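Local structure of racemase (Pseudovibrio sp. JE062, 3MKC) at residues S286-C291 and V311-W316. The protein is of unknown function but belongs to the enolase superfamily, with an enolase-like N-terminal domain and a TIM-barrel-type C-terminal domain. Sequence-based numbering, arbitrary orientation.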
loop_
_atom_site.group_PDB
_atom_site.type_symbol
_atom_site.label_atom_id
_atom_site.label_comp_id
_atom_site.label_asym_id
_atom_site.label_seq_id
_atom_site.Cartn_x
_atom_site.Cartn_y
_atom_site.Cartn_z
ATOM N N SER A 286 -4.088 2.620 -4.927
ATOM C CA SER A 286 -3.819 3.709 -3.988
ATOM C C SER A 286 -3.107 3.138 -2.759
ATOM O O SER A 286 -3.540 2.142 -2.186
ATOM C CB SER A 286 -5.131 4.374 -3.586
ATOM O OG SER A 286 -5.853 4.760 -4.745
ATOM N N ASP A 287 -2.027 3.796 -2.352
ATOM C CA ASP A 287 -1.186 3.339 -1.235
ATOM C C ASP A 287 -1.600 3.795 0.165
ATOM O O ASP A 287 -1.977 4.942 0.367
ATOM C CB ASP A 287 0.252 3.789 -1.510
ATOM C CG ASP A 287 1.276 3.087 -0.638
ATOM O OD1 ASP A 287 1.024 2.886 0.563
ATOM O OD2 ASP A 287 2.354 2.753 -1.170
ATOM N N TYR A 288 -1.498 2.882 1.129
ATOM C CA TYR A 288 -1.838 3.155 2.524
ATOM C C TYR A 288 -1.145 4.393 3.059
ATOM O O TYR A 288 -1.762 5.242 3.705
ATOM C CB TYR A 288 -1.410 1.988 3.423
ATOM C CG TYR A 288 -1.940 0.638 3.029
ATOM C CD1 TYR A 288 -3.171 0.184 3.502
ATOM C CD2 TYR A 288 -1.211 -0.194 2.180
ATOM C CE1 TYR A 288 -3.665 -1.064 3.141
ATOM C CE2 TYR A 288 -1.696 -1.443 1.812
ATOM C CZ TYR A 288 -2.926 -1.871 2.293
ATOM O OH TYR A 288 -3.428 -3.094 1.900
ATOM N N ASN A 289 0.154 4.479 2.805
ATOM C CA ASN A 289 0.951 5.578 3.325
ATOM C C ASN A 289 1.104 6.767 2.390
ATOM O O ASN A 289 1.983 7.612 2.590
ATOM C CB ASN A 289 2.332 5.052 3.743
ATOM C CG ASN A 289 3.017 4.268 2.639
ATOM O OD1 ASN A 289 3.230 4.782 1.539
ATOM N ND2 ASN A 289 3.366 3.010 2.928
ATOM N N ARG A 290 0.243 6.841 1.377
ATOM C CA ARG A 290 0.294 7.941 0.425
ATOM C C ARG A 290 -1.049 8.636 0.219
ATOM O O ARG A 290 -1.151 9.861 0.314
ATOM C CB ARG A 290 0.755 7.448 -0.953
ATOM C CG ARG A 290 2.206 7.003 -1.071
ATOM C CD ARG A 290 2.443 6.393 -2.457
ATOM N NE ARG A 290 2.284 7.365 -3.539
ATOM C CZ ARG A 290 3.236 8.208 -3.933
ATOM N NH1 ARG A 290 4.422 8.193 -3.337
ATOM N NH2 ARG A 290 3.004 9.067 -4.920
ATOM N N CYS A 291 -2.076 7.836 -0.058
ATOM C CA CYS A 291 -3.394 8.362 -0.409
ATOM C C CYS A 291 -4.346 8.908 0.630
ATOM O O CYS A 291 -5.387 9.443 0.261
ATOM C CB CYS A 291 -4.154 7.314 -1.221
ATOM S SG CYS A 291 -4.923 6.031 -0.205
ATOM N N VAL A 311 -9.720 -3.211 -5.468
ATOM C CA VAL A 311 -8.690 -2.393 -4.857
ATOM C C VAL A 311 -7.677 -3.306 -4.185
ATOM O O VAL A 311 -8.037 -4.174 -3.396
ATOM C CB VAL A 311 -9.247 -1.434 -3.798
ATOM C CG1 VAL A 311 -8.104 -0.605 -3.201
ATOM C CG2 VAL A 311 -10.291 -0.514 -4.424
HETATM N N MSE A 312 -6.415 -3.120 -4.545
HETATM C CA MSE A 312 -5.303 -3.870 -3.965
HETATM C C MSE A 312 -4.304 -2.759 -3.712
HETATM O O MSE A 312 -3.499 -2.427 -4.580
HETATM C CB MSE A 312 -4.735 -4.881 -4.959
HETATM C CG MSE A 312 -5.652 -6.070 -5.226
HETATM SE SE MSE A 312 -4.788 -7.474 -6.201
HETATM C CE MSE A 312 -6.318 -8.562 -6.464
ATOM N N PRO A 313 -4.359 -2.154 -2.519
ATOM C CA PRO A 313 -3.451 -1.058 -2.185
ATOM C C PRO A 313 -1.976 -1.372 -2.344
ATOM O O PRO A 313 -1.506 -2.431 -1.921
ATOM C CB PRO A 313 -3.818 -0.732 -0.739
ATOM C CG PRO A 313 -5.254 -1.147 -0.641
ATOM C CD PRO A 313 -5.244 -2.458 -1.380
ATOM N N HIS A 314 -1.254 -0.447 -2.964
ATOM C CA HIS A 314 0.179 -0.617 -3.150
ATOM C C HIS A 314 0.767 -0.733 -1.750
ATOM O O HIS A 314 0.388 0.013 -0.842
ATOM C CB HIS A 314 0.763 0.597 -3.861
ATOM C CG HIS A 314 2.258 0.597 -3.931
ATOM N ND1 HIS A 314 2.970 -0.311 -4.685
ATOM C CD2 HIS A 314 3.176 1.402 -3.349
ATOM C CE1 HIS A 314 4.262 -0.063 -4.565
ATOM N NE2 HIS A 314 4.414 0.972 -3.759
ATOM N N ASN A 315 1.688 -1.675 -1.572
ATOM C CA ASN A 315 2.306 -1.885 -0.276
ATOM C C ASN A 315 3.768 -2.286 -0.418
ATOM O O ASN A 315 4.081 -3.426 -0.766
ATOM C CB ASN A 315 1.530 -2.952 0.504
ATOM C CG ASN A 315 2.247 -3.390 1.770
ATOM O OD1 ASN A 315 3.099 -2.675 2.290
ATOM N ND2 ASN A 315 1.891 -4.566 2.278
ATOM N N TRP A 316 4.652 -1.326 -0.165
ATOM C CA TRP A 316 6.086 -1.556 -0.232
ATOM C C TRP A 316 6.820 -0.607 0.709
ATOM O O TRP A 316 7.496 0.324 0.272
ATOM C CB TRP A 316 6.599 -1.380 -1.665
ATOM C CG TRP A 316 8.010 -1.849 -1.827
ATOM C CD1 TRP A 316 9.150 -1.110 -1.663
ATOM C CD2 TRP A 316 8.435 -3.188 -2.106
ATOM N NE1 TRP A 316 10.260 -1.909 -1.818
ATOM C CE2 TRP A 316 9.850 -3.189 -2.090
ATOM C CE3 TRP A 316 7.758 -4.388 -2.365
ATOM C CZ2 TRP A 316 10.603 -4.347 -2.322
ATOM C CZ3 TRP A 316 8.509 -5.544 -2.597
ATOM C CH2 TRP A 316 9.918 -5.511 -2.573
HETATM O O HOH W 1 3.824 1.248 0.582
HETATM O O HOH W 2 -2.092 -4.256 -0.149
#
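Tyr288 lies with one face of its ring over Pro313. The proline CB stands 3.7 Å from the ring centroid of Tyr288, displaced toward the rim, in a CH-pi contact. It comes nearest at CE2 and CZ, while Pro313 CG lies on the hydroxyl side of the ring. Asn315 CB meets the edge of the same ring, 3.8 Å from Tyr288 CE2. Tyr288 CG, anti to the carbonyl carbon (chi1 -55°), starts the ring off beside the backbone N, and the ring lies against Pro313. Its OH donates to a water that lies in the ring plane, at 2.7 Å from Tyr288 OH. That water in turn donates to Pro313 O. Ser286 O also packs against the proline, 3.2 Å from Pro313 CB.

Asp287 and His314 have the closest pair of CA atoms between the two segments. The carboxylate of Asp287 is turned 70° from the imidazole plane. A second water bridges the segments here. It donates to Asp287 OD2 at 2.7 Å and accepts from Trp316 N at 2.8 Å; Asn289 ND2 also donates to it.

Segment 286-291 follows strand 283-284; segment 311-316 begins with the last residue of strand 310-311. They run on toward helices 293-306 and 319-331. This is the strand-loop-helix pattern of the enolase C-terminal barrel domain, in which such loops line one end of the barrel.

Asp287 OD1 closes an Asx turn by accepting from Asn289 N at 2.9 Å. This bond arrives on the anti side, 34° out of the carboxylate plane. Asp287 O takes two more backbone donors, Arg290 N and Cys291 N. Further out, Asn289 ND2 bonds Thr321 OG1, and Glu339 OE1 accepts from Asn315 N. Leu297 and Ala325 touch Tyr288 from the two following helices. Arg290 forms a salt bridge with Asp49.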